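Local coordinates for protein walker-Type ATPase (Pyrococcus abyssi, PDB 2QEN) that binds ADP and magnesium through a Walker-type P-loop domain and is probably an ATPase, although its cellular role remains unknown, at residues A[22-27]-A[49-54]; A[64-69]-A[137-142]; A[247-252]-A[256-261]; A[286-291]-A[327-332]. The protein carries 1 engineered substitution. All coordinates share one frame; numbering follows the deposited sequence.

Contact 1. Residues A[22-27]-A[49-54]; sequences RKLEES and RAFLNE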
# COMPACT_ATOMS: atom_id res chain seq x y z
N ARG A 22 0.92 -10.36 -14.00
CA ARG A 22 0.55 -11.74 -14.30
C ARG A 22 0.16 -12.50 -13.04
O ARG A 22 -0.86 -13.18 -13.01
CB ARG A 22 1.70 -12.47 -15.03
CG ARG A 22 1.40 -13.95 -15.32
CD ARG A 22 2.58 -14.68 -15.99
NE ARG A 22 3.85 -14.30 -15.38
CZ ARG A 22 4.41 -14.91 -14.34
NH1 ARG A 22 3.82 -15.97 -13.78
NH2 ARG A 22 5.58 -14.47 -13.86
N LYS A 23 0.97 -12.36 -11.99
CA LYS A 23 0.68 -12.99 -10.70
C LYS A 23 -0.64 -12.51 -10.07
O LYS A 23 -1.33 -13.29 -9.43
CB LYS A 23 1.86 -12.86 -9.74
CG LYS A 23 3.02 -13.84 -10.08
CD LYS A 23 4.31 -13.50 -9.33
CE LYS A 23 5.20 -14.73 -9.14
NZ LYS A 23 6.38 -14.79 -10.08
N LEU A 24 -0.97 -11.24 -10.27
CA LEU A 24 -2.23 -10.67 -9.83
C LEU A 24 -3.41 -11.28 -10.62
O LEU A 24 -4.40 -11.69 -10.02
CB LEU A 24 -2.21 -9.14 -9.94
CG LEU A 24 -3.27 -8.31 -9.22
CD1 LEU A 24 -3.41 -8.71 -7.76
CD2 LEU A 24 -2.91 -6.83 -9.30
N GLU A 25 -3.27 -11.37 -11.95
CA GLU A 25 -4.26 -12.02 -12.82
C GLU A 25 -4.49 -13.46 -12.42
O GLU A 25 -5.64 -13.91 -12.34
CB GLU A 25 -3.83 -12.00 -14.29
CG GLU A 25 -4.00 -10.66 -14.99
CD GLU A 25 -3.77 -10.71 -16.49
OE1 GLU A 25 -3.74 -11.82 -17.08
OE2 GLU A 25 -3.60 -9.62 -17.09
N GLU A 26 -3.39 -14.18 -12.19
CA GLU A 26 -3.42 -15.58 -11.77
C GLU A 26 -4.15 -15.75 -10.43
O GLU A 26 -4.95 -16.66 -10.26
CB GLU A 26 -2.00 -16.17 -11.71
CG GLU A 26 -1.35 -16.36 -13.08
CD GLU A 26 0.10 -16.91 -13.04
OE1 GLU A 26 0.74 -16.85 -11.97
OE2 GLU A 26 0.60 -17.39 -14.08
N SER A 27 -3.89 -14.84 -9.48
CA SER A 27 -4.52 -14.93 -8.18
C SER A 27 -6.04 -14.74 -8.25
O SER A 27 -6.80 -15.46 -7.60
CB SER A 27 -3.91 -13.94 -7.20
OG SER A 27 -4.45 -14.17 -5.91
N ARG A 49 -4.00 0.54 -9.99
CA ARG A 49 -4.68 1.45 -10.92
C ARG A 49 -4.52 1.08 -12.39
O ARG A 49 -5.48 1.14 -13.16
CB ARG A 49 -4.23 2.91 -10.72
CG ARG A 49 -4.84 3.60 -9.49
CD ARG A 49 -4.58 5.11 -9.50
NE ARG A 49 -3.16 5.39 -9.35
CZ ARG A 49 -2.53 5.59 -8.20
NH1 ARG A 49 -3.20 5.54 -7.04
NH2 ARG A 49 -1.23 5.82 -8.19
N ALA A 50 -3.29 0.70 -12.77
CA ALA A 50 -2.99 0.21 -14.12
C ALA A 50 -3.78 -1.07 -14.45
O ALA A 50 -4.32 -1.22 -15.53
CB ALA A 50 -1.50 -0.04 -14.26
N PHE A 51 -3.85 -1.99 -13.48
CA PHE A 51 -4.59 -3.24 -13.59
C PHE A 51 -6.10 -3.00 -13.79
O PHE A 51 -6.72 -3.63 -14.64
CB PHE A 51 -4.37 -4.06 -12.31
CG PHE A 51 -4.82 -5.49 -12.39
CD1 PHE A 51 -4.03 -6.45 -13.01
CD2 PHE A 51 -6.02 -5.89 -11.78
CE1 PHE A 51 -4.42 -7.76 -13.04
CE2 PHE A 51 -6.42 -7.22 -11.82
CZ PHE A 51 -5.62 -8.16 -12.46
N LEU A 52 -6.66 -2.07 -13.02
CA LEU A 52 -8.09 -1.74 -13.13
C LEU A 52 -8.40 -0.89 -14.36
O LEU A 52 -9.55 -0.84 -14.79
CB LEU A 52 -8.63 -1.05 -11.87
CG LEU A 52 -8.62 -1.88 -10.58
CD1 LEU A 52 -8.88 -0.98 -9.36
CD2 LEU A 52 -9.62 -3.01 -10.66
N ASN A 53 -7.38 -0.22 -14.92
CA ASN A 53 -7.55 0.59 -16.13
C ASN A 53 -8.10 -0.26 -17.28
O ASN A 53 -8.87 0.23 -18.10
CB ASN A 53 -6.22 1.25 -16.54
CG ASN A 53 -6.39 2.30 -17.64
OD1 ASN A 53 -7.24 3.19 -17.56
ND2 ASN A 53 -5.55 2.20 -18.68
N GLU A 54 -7.71 -1.53 -17.32
CA GLU A 54 -8.12 -2.44 -18.39
C GLU A 54 -9.25 -3.38 -17.98
O GLU A 54 -9.89 -4.00 -18.84
CB GLU A 54 -6.91 -3.23 -18.90
CG GLU A 54 -6.00 -2.41 -19.82
CD GLU A 54 -4.64 -3.06 -20.07
OE1 GLU A 54 -4.60 -4.10 -20.77
OE2 GLU A 54 -3.63 -2.54 -19.57

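Contact 2. Residues A[64-69]-A[137-142]; sequences ELYAER and AQYLRF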
# COMPACT_ATOMS: atom_id res chain seq x y z
N GLU A 64 -7.62 7.32 3.05
CA GLU A 64 -8.38 8.56 2.82
C GLU A 64 -9.75 8.55 3.52
O GLU A 64 -10.23 9.61 3.92
CB GLU A 64 -8.51 8.82 1.31
CG GLU A 64 -9.33 10.04 0.89
CD GLU A 64 -9.72 10.06 -0.61
OE1 GLU A 64 -9.52 9.05 -1.33
OE2 GLU A 64 -10.26 11.10 -1.06
N LEU A 65 -10.38 7.38 3.69
CA LEU A 65 -11.65 7.29 4.42
C LEU A 65 -11.46 7.46 5.93
O LEU A 65 -12.30 8.03 6.61
CB LEU A 65 -12.37 5.96 4.14
CG LEU A 65 -13.22 5.79 2.88
CD1 LEU A 65 -13.61 4.33 2.68
CD2 LEU A 65 -14.47 6.66 2.92
N TYR A 66 -10.35 6.94 6.43
CA TYR A 66 -10.01 7.00 7.84
C TYR A 66 -9.49 8.39 8.25
O TYR A 66 -9.82 8.89 9.32
CB TYR A 66 -8.98 5.91 8.12
CG TYR A 66 -8.14 6.10 9.37
CD1 TYR A 66 -8.60 5.64 10.61
CD2 TYR A 66 -6.89 6.71 9.31
CE1 TYR A 66 -7.82 5.80 11.76
CE2 TYR A 66 -6.10 6.88 10.45
CZ TYR A 66 -6.58 6.42 11.67
OH TYR A 66 -5.81 6.57 12.80
N ALA A 67 -8.67 8.99 7.38
CA ALA A 67 -7.94 10.24 7.64
C ALA A 67 -8.68 11.34 8.42
O ALA A 67 -8.15 11.85 9.42
CB ALA A 67 -7.39 10.82 6.33
N GLU A 68 -9.89 11.69 7.99
CA GLU A 68 -10.60 12.85 8.55
C GLU A 68 -10.95 12.70 10.04
O GLU A 68 -10.49 13.50 10.87
CB GLU A 68 -11.84 13.20 7.70
CG GLU A 68 -12.74 14.33 8.25
CD GLU A 68 -12.10 15.73 8.22
OE1 GLU A 68 -11.05 15.92 7.57
OE2 GLU A 68 -12.67 16.65 8.86
N ARG A 69 -11.74 11.69 10.38
CA ARG A 69 -12.25 11.51 11.74
C ARG A 69 -11.55 10.39 12.53
O ARG A 69 -11.86 10.17 13.70
CB ARG A 69 -13.77 11.27 11.72
CG ARG A 69 -14.59 12.40 11.10
CD ARG A 69 -16.07 12.30 11.48
NE ARG A 69 -16.32 12.90 12.79
CZ ARG A 69 -17.53 13.07 13.34
NH1 ARG A 69 -18.63 12.69 12.71
NH2 ARG A 69 -17.63 13.63 14.54
N ALA A 137 -6.36 -1.72 3.15
CA ALA A 137 -7.56 -2.27 3.78
C ALA A 137 -7.43 -2.51 5.29
O ALA A 137 -8.43 -2.73 5.98
CB ALA A 137 -7.97 -3.55 3.05
N GLN A 138 -6.21 -2.44 5.81
CA GLN A 138 -6.01 -2.57 7.26
C GLN A 138 -6.69 -1.43 8.04
O GLN A 138 -6.97 -1.57 9.23
CB GLN A 138 -4.52 -2.70 7.64
CG GLN A 138 -3.69 -1.43 7.48
CD GLN A 138 -3.10 -1.26 6.08
OE1 GLN A 138 -3.44 -1.99 5.15
NE2 GLN A 138 -2.22 -0.29 5.94
N TYR A 139 -6.95 -0.30 7.36
CA TYR A 139 -7.67 0.80 7.98
C TYR A 139 -9.16 0.54 8.18
O TYR A 139 -9.85 1.31 8.82
CB TYR A 139 -7.46 2.11 7.22
CG TYR A 139 -6.07 2.69 7.38
CD1 TYR A 139 -5.75 3.49 8.46
CD2 TYR A 139 -5.08 2.43 6.44
CE1 TYR A 139 -4.46 4.03 8.62
CE2 TYR A 139 -3.79 2.96 6.57
CZ TYR A 139 -3.49 3.76 7.66
OH TYR A 139 -2.22 4.27 7.81
N LEU A 140 -9.64 -0.56 7.63
CA LEU A 140 -11.04 -0.94 7.80
C LEU A 140 -11.31 -1.46 9.21
O LEU A 140 -12.47 -1.62 9.59
CB LEU A 140 -11.48 -1.96 6.73
CG LEU A 140 -11.46 -1.45 5.27
CD1 LEU A 140 -11.79 -2.59 4.27
CD2 LEU A 140 -12.37 -0.22 5.04
N ARG A 141 -10.25 -1.68 9.98
CA ARG A 141 -10.38 -2.01 11.40
C ARG A 141 -10.93 -0.81 12.19
O ARG A 141 -11.41 -0.97 13.30
CB ARG A 141 -9.05 -2.52 11.99
CG ARG A 141 -7.96 -1.48 12.25
CD ARG A 141 -6.67 -2.17 12.70
NE ARG A 141 -5.63 -1.26 13.18
CZ ARG A 141 -4.78 -0.58 12.40
NH1 ARG A 141 -4.87 -0.68 11.07
NH2 ARG A 141 -3.85 0.21 12.94
N PHE A 142 -10.89 0.36 11.56
CA PHE A 142 -11.46 1.58 12.14
C PHE A 142 -12.88 1.87 11.61
O PHE A 142 -13.41 2.98 11.77
CB PHE A 142 -10.53 2.77 11.90
CG PHE A 142 -9.18 2.62 12.55
CD1 PHE A 142 -9.03 2.74 13.94
CD2 PHE A 142 -8.05 2.37 11.78
CE1 PHE A 142 -7.78 2.61 14.55
CE2 PHE A 142 -6.79 2.24 12.37
CZ PHE A 142 -6.65 2.36 13.77

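Contact 3. Residues A[247-252]-A[256-261]; sequences VEYLRN and GRAMKR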
# COMPACT_ATOMS: atom_id res chain seq x y z
N VAL A 247 12.72 13.52 -11.13
CA VAL A 247 12.16 14.88 -11.12
C VAL A 247 13.16 15.95 -10.64
O VAL A 247 13.37 16.95 -11.33
CB VAL A 247 10.83 14.92 -10.28
CG1 VAL A 247 10.31 16.37 -10.10
CG2 VAL A 247 9.74 14.04 -10.94
N GLU A 248 13.76 15.75 -9.47
CA GLU A 248 14.71 16.74 -8.91
C GLU A 248 15.95 16.93 -9.79
O GLU A 248 16.46 18.04 -9.90
CB GLU A 248 15.12 16.38 -7.48
CG GLU A 248 14.01 16.56 -6.43
CD GLU A 248 13.38 17.96 -6.46
OE1 GLU A 248 14.09 18.92 -6.83
OE2 GLU A 248 12.18 18.10 -6.14
N TYR A 249 16.39 15.86 -10.44
CA TYR A 249 17.51 15.96 -11.36
C TYR A 249 17.18 16.77 -12.60
O TYR A 249 17.99 17.59 -13.02
CB TYR A 249 18.07 14.56 -11.74
CG TYR A 249 19.50 14.60 -12.27
CD1 TYR A 249 19.78 15.07 -13.56
CD2 TYR A 249 20.56 14.16 -11.50
CE1 TYR A 249 21.09 15.12 -14.06
CE2 TYR A 249 21.87 14.19 -11.98
CZ TYR A 249 22.13 14.67 -13.27
OH TYR A 249 23.42 14.72 -13.75
N LEU A 250 15.98 16.57 -13.16
CA LEU A 250 15.51 17.34 -14.32
C LEU A 250 15.37 18.84 -14.00
O LEU A 250 15.61 19.70 -14.84
CB LEU A 250 14.14 16.81 -14.79
CG LEU A 250 14.07 15.42 -15.45
CD1 LEU A 250 12.73 15.24 -16.17
CD2 LEU A 250 15.21 15.19 -16.41
N ARG A 251 14.98 19.13 -12.77
CA ARG A 251 14.80 20.49 -12.31
C ARG A 251 16.12 21.19 -11.91
O ARG A 251 16.23 22.40 -12.00
CB ARG A 251 13.80 20.48 -11.15
CG ARG A 251 12.38 20.21 -11.64
CD ARG A 251 11.41 20.00 -10.50
NE ARG A 251 10.06 19.98 -11.05
CZ ARG A 251 8.95 19.97 -10.33
NH1 ARG A 251 9.00 19.98 -9.01
NH2 ARG A 251 7.77 19.97 -10.94
N ASN A 252 17.12 20.40 -11.48
CA ASN A 252 18.33 20.94 -10.87
C ASN A 252 19.63 20.68 -11.63
O ASN A 252 20.59 21.42 -11.45
CB ASN A 252 18.45 20.43 -9.44
CG ASN A 252 17.41 21.03 -8.54
OD1 ASN A 252 17.56 22.15 -8.08
ND2 ASN A 252 16.30 20.30 -8.32
N GLY A 256 24.49 16.07 -6.91
CA GLY A 256 24.48 16.53 -5.52
C GLY A 256 23.20 17.24 -5.10
O GLY A 256 22.59 16.86 -4.10
N ARG A 257 22.80 18.26 -5.87
CA ARG A 257 21.60 19.05 -5.57
C ARG A 257 20.30 18.27 -5.75
O ARG A 257 19.39 18.42 -4.94
CB ARG A 257 21.57 20.35 -6.40
CG ARG A 257 22.43 21.44 -5.84
CD ARG A 257 22.25 22.75 -6.60
NE ARG A 257 22.44 22.59 -8.04
CZ ARG A 257 23.61 22.65 -8.66
NH1 ARG A 257 24.73 22.89 -7.99
NH2 ARG A 257 23.66 22.50 -9.98
N ALA A 258 20.22 17.44 -6.78
CA ALA A 258 19.06 16.53 -6.94
C ALA A 258 18.90 15.56 -5.76
O ALA A 258 17.78 15.32 -5.30
CB ALA A 258 19.16 15.76 -8.23
N MET A 259 20.00 14.99 -5.29
CA MET A 259 19.92 14.06 -4.15
C MET A 259 19.62 14.80 -2.84
O MET A 259 18.88 14.28 -2.00
CB MET A 259 21.21 13.25 -4.02
CG MET A 259 21.12 12.05 -3.07
SD MET A 259 19.95 10.76 -3.61
CE MET A 259 18.55 11.18 -2.63
N LYS A 260 20.20 15.98 -2.66
CA LYS A 260 19.94 16.80 -1.48
C LYS A 260 18.44 17.09 -1.38
O LYS A 260 17.84 16.88 -0.33
CB LYS A 260 20.75 18.10 -1.55
CG LYS A 260 21.39 18.52 -0.24
CD LYS A 260 22.16 19.84 -0.36
CE LYS A 260 21.28 21.05 -0.03
NZ LYS A 260 22.08 22.26 0.41
N ARG A 261 17.84 17.54 -2.48
CA ARG A 261 16.41 17.81 -2.57
C ARG A 261 15.54 16.56 -2.42
O ARG A 261 14.48 16.62 -1.81
CB ARG A 261 16.08 18.51 -3.90
CG ARG A 261 16.76 19.86 -4.10
CD ARG A 261 16.15 20.92 -3.22
NE ARG A 261 15.35 21.91 -3.95
CZ ARG A 261 14.07 21.76 -4.28
NH1 ARG A 261 13.41 20.64 -3.99
NH2 ARG A 261 13.45 22.73 -4.93

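Contact 4. Residues A[286-291]-A[327-332]; sequences DILRAI and MNWIVE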
# COMPACT_ATOMS: atom_id res chain seq x y z
N ASP A 286 12.47 6.08 18.96
CA ASP A 286 13.74 5.77 19.63
C ASP A 286 14.33 4.45 19.12
O ASP A 286 15.53 4.36 18.87
CB ASP A 286 13.55 5.70 21.15
CG ASP A 286 13.40 7.09 21.81
OD1 ASP A 286 13.59 8.13 21.14
OD2 ASP A 286 13.10 7.13 23.02
N ILE A 287 13.48 3.42 19.01
CA ILE A 287 13.90 2.10 18.56
C ILE A 287 14.33 2.14 17.09
O ILE A 287 15.35 1.57 16.71
CB ILE A 287 12.79 1.05 18.79
CG1 ILE A 287 12.55 0.84 20.30
CG2 ILE A 287 13.12 -0.27 18.10
CD1 ILE A 287 11.33 -0.05 20.64
N LEU A 288 13.55 2.84 16.28
CA LEU A 288 13.80 3.07 14.86
C LEU A 288 15.13 3.78 14.63
O LEU A 288 15.96 3.33 13.84
CB LEU A 288 12.65 3.87 14.28
CG LEU A 288 11.62 3.19 13.35
CD1 LEU A 288 11.61 1.67 13.37
CD2 LEU A 288 10.22 3.75 13.48
N ARG A 289 15.35 4.88 15.35
CA ARG A 289 16.63 5.58 15.25
C ARG A 289 17.82 4.70 15.65
O ARG A 289 18.83 4.64 14.92
CB ARG A 289 16.61 6.89 16.01
CG ARG A 289 17.75 7.80 15.62
CD ARG A 289 17.52 9.22 16.08
NE ARG A 289 16.67 9.97 15.16
CZ ARG A 289 15.45 10.43 15.46
NH1 ARG A 289 14.93 10.20 16.66
NH2 ARG A 289 14.76 11.11 14.56
N ALA A 290 17.70 3.98 16.77
CA ALA A 290 18.72 3.03 17.21
C ALA A 290 19.12 2.04 16.10
O ALA A 290 20.30 1.89 15.81
CB ALA A 290 18.23 2.28 18.49
N ILE A 291 18.14 1.36 15.52
CA ILE A 291 18.34 0.41 14.41
C ILE A 291 19.05 1.06 13.22
O ILE A 291 20.06 0.53 12.74
CB ILE A 291 17.01 -0.27 13.97
CG1 ILE A 291 16.45 -1.10 15.14
CG2 ILE A 291 17.19 -1.15 12.69
CD1 ILE A 291 15.03 -1.62 14.94
N MET A 327 3.70 -3.22 11.19
CA MET A 327 3.52 -1.95 10.48
C MET A 327 4.47 -1.86 9.29
O MET A 327 4.40 -0.92 8.51
CB MET A 327 3.77 -0.78 11.44
CG MET A 327 2.54 -0.28 12.22
SD MET A 327 3.05 0.87 13.54
CE MET A 327 1.94 2.22 13.29
N ASN A 328 5.40 -2.82 9.19
CA ASN A 328 6.40 -2.85 8.12
C ASN A 328 7.43 -1.69 8.14
O ASN A 328 7.98 -1.33 7.08
CB ASN A 328 5.72 -2.93 6.75
CG ASN A 328 6.24 -4.07 5.90
OD1 ASN A 328 7.21 -4.74 6.25
ND2 ASN A 328 5.59 -4.28 4.76
N TRP A 329 7.68 -1.11 9.31
CA TRP A 329 8.79 -0.14 9.43
C TRP A 329 10.10 -0.90 9.34
O TRP A 329 11.10 -0.40 8.82
CB TRP A 329 8.74 0.64 10.75
CG TRP A 329 7.70 1.74 10.74
CD1 TRP A 329 6.43 1.66 11.21
CD2 TRP A 329 7.86 3.07 10.23
NE1 TRP A 329 5.79 2.85 11.03
CE2 TRP A 329 6.64 3.74 10.43
CE3 TRP A 329 8.92 3.76 9.64
CZ2 TRP A 329 6.43 5.07 10.06
CZ3 TRP A 329 8.73 5.09 9.26
CH2 TRP A 329 7.49 5.73 9.48
N ILE A 330 10.03 -2.16 9.79
CA ILE A 330 11.20 -2.97 10.06
C ILE A 330 11.04 -4.41 9.56
O ILE A 330 9.95 -4.96 9.56
CB ILE A 330 11.50 -2.90 11.59
CG1 ILE A 330 12.79 -2.19 11.85
CG2 ILE A 330 11.38 -4.21 12.35
CD1 ILE A 330 12.51 -0.82 12.16
N VAL A 331 12.16 -4.98 9.11
CA VAL A 331 12.28 -6.40 8.87
C VAL A 331 13.26 -7.00 9.90
O VAL A 331 14.28 -6.38 10.25
CB VAL A 331 12.77 -6.68 7.42
CG1 VAL A 331 12.71 -8.14 7.11
CG2 VAL A 331 11.91 -5.94 6.39
N GLU A 332 12.92 -8.19 10.42
CA GLU A 332 13.86 -9.00 11.19
C GLU A 332 14.31 -10.18 10.34
O GLU A 332 13.48 -11.01 9.95
CB GLU A 332 13.25 -9.51 12.51
CG GLU A 332 14.21 -10.41 13.31
CD GLU A 332 13.66 -10.89 14.65
OE1 GLU A 332 12.44 -10.75 14.91
OE2 GLU A 332 14.48 -11.42 15.46

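Contact 1. Residues A[22-27]-A[49-54]
The phenyl ring of Phe-51 receives Leu-24 over one face and Glu-25 at its edge. On the face, Leu-24 CD2 sits 3.9 Å from the centroid of the Phe-51 ring and only 12° off the ring normal, a CH-pi contact almost straight above the middle. Leu-24 CG comes in over the far end of the same ring, 4.0 Å from Phe-51 CZ. At the edge, near the ring plane, Glu-25 CG closes up, 3.5 Å from Phe-51 CE1. The ring spans the gap because Phe-51 CG lies anti to the backbone N (chi1 -167°), sending it out toward helix 18-30. The backbones stay well apart, the nearest CA atoms being those of Leu-24 and Phe-51 at 8.7 Å.

Glu-25 turns its CG methylene to the phenyl, while the extended chain beyond CG carries OE2 to a salt bridge with Arg-55. Arg-55 in turn makes a cation-pi contact with Phe-51, so one charged residue serves both the carboxylate and the ring. Behind the pair lie the strands of the ATPase domain: Leu-24 touches Thr-34 and Leu-36 on strand 33-37, and Phe-51 touches Ile-131. Were the ring cut back to an alanine, a gap is likely to open between the two helices, leaving Leu-24 CD2 without its aromatic partner and Arg-55 without the ring.

With no hydrogen bond between the segments, helix 18-30 and the helix that follows the P-loop are joined here by apolar and aromatic contact, and charge is dealt with at the margin.

Contact 2. Residues A[64-69]-A[137-142]
An aromatic cluster of Tyr-66, Tyr-139 and Phe-142 joins helix 62-67 to the 3-10 turn that follows strand 130-135. Tyr-66 is the shared member. Its CD2 lies under Tyr-139 CD1 at 3.5 Å, with Tyr-139 over one face of the Tyr-66 ring, displaced toward the rim. Phe-142 approaches from the same side of the plane, but at the CD1/CE1 half of the ring: Tyr-66 CE1 is 3.4 Å from Phe-142 CD2 and sits over a face of the phenylalanine. Both pairs are oblique: the Tyr-66 plane is inclined by 41° to that of Tyr-139 and by 38° to that of Phe-142, with centroids 5.0 Å and 4.6 Å away respectively.

Arg-141 CG lies over the opposite face of Phe-142, toward the rim, 3.8 Å above the plane. Arg-141 itself folds back over the turn, its NH1 giving a hydrogen bond to Gln-138 O (2.9 Å). That donor stands well above the carbonyl plane, 66° out of it. A backbone bond from Phe-142 N to Tyr-139 O, 3.1 Å long, is part of the 3-10 turn that brings both aromatic residues to Tyr-66.

Next to the turn come Asp-135 and Glu-136, residues seen to bind magnesium in this protein though not in this model. Strand 130-135 with these acidic residues at its end is consistent with the Walker B element of a P-loop ATPase.

Contact 3. Residues A[247-252]-A[256-261]
Asn-252, Ala-258 and Glu-248 carry most of the interface, and Ala-258 sits where the backbones come closest. Its CB lies 3.5 Å from Tyr-249 CA, the small methyl letting the helices nearly touch. Glu-248 packs on the same alanine, its CB 3.6 Å from Ala-258 O.

Helices 239-252 and 255-280 form a helical hairpin across a very short turn; their local axes run largely antiparallel, at 135°. Near the turn, Asn-252 folds back on its own helix: ND2 gives Glu-248 O a hydrogen bond of 2.8 Å, on a lone pair of the carbonyl and in the amide plane, which sets the amide's rotation. Asn-252 ND2 is 4.3 Å from Arg-261 CG, and across the turn Asn-252 CB is 4.4 Å from Arg-257 CB.

The bend at chi2 (-53°) lays the Glu-248 side chain across that of Arg-261 at about a right angle, with the two flat ends 36° apart. OE1 stands over a guanidinium face, 3.4 Å from Arg-261 NH1, a salt bridge of charges to which no N-H points. With the carboxylate gone, as in an alanine here, the Arg-261 guanidinium is likely to turn more freely, left to its long, weak pairing with Glu-264, and Arg-261 CB to lose cover.

Contact 4. Residues A[286-291]-A[327-332]
Ile-291 of helix 282-292 meets Ile-330 at the start of strand 330-333, and this is the dense half of the contact. The two side chains reach toward each other tip to tip, the CD1 methyls of Ile-291 and Ile-330 3.8 Å apart. With CG1 anti to its carbonyl carbon (chi1 -63°), Ile-291 sends its longer branch across to Ile-330. Leu-288 also crosses Ile-330, obliquely, but the modelled separation of their CD1 atoms is too short for two carbons, and neither side chain has settled torsions; the detail of that pair is doubtful. Around this half, Ile-291 also rests on Ile-301, Tyr-337 and Ile-339, and Ile-330 on Ile-339.

The other half is looser. Trp-329 is partly exposed, and Leu-288 crosses it at about a right angle: its CD1 is 4.0 Å from Trp-329 CB, and its CD2 is 4.1 Å from Trp-329 CE3. Leu-277 of helix 255-280 touches both Leu-288 and Trp-329. Just before the tryptophan, Asn-328 ends helix 314-326 with a positive phi (66°) in a Schellman motif, and its ND2 makes a hydrogen bond with Ser-172 O in the ATPase domain. The Trp-329 and Arg-41 side chains come within about 6 Å, which places this half of the contact beside the ADP-binding domain.

Both segments fit a winged helix-turn-helix domain, with strands 330-333 and 336-339 as its antiparallel hairpin. No hydrogen bond links helix to strand here; apolar side chains alone make the contact, and exclusion of water probably supplies most of its hold.

How the contacts relate
From the N terminus the four contacts follow in series; none nests in or crosses another. Contact 1 closes a loop of 21 residues that holds strand 33-37 and the P-loop, tying two helices of the ATPase domain. Contact 2 spans 67 residues of the same domain and brings helix 62-67 against the turn after strand 130-135. Contact 3 closes the tightest loop, only three residues, in a helical hairpin. Its second helix, 255-280, leads into helix 282-292, where contact 4 begins; that loop of 35 residues closes within the winged-helix domain. Contacts 2 and 4 come within about 6 Å at their nearest atoms, where the two domains approach.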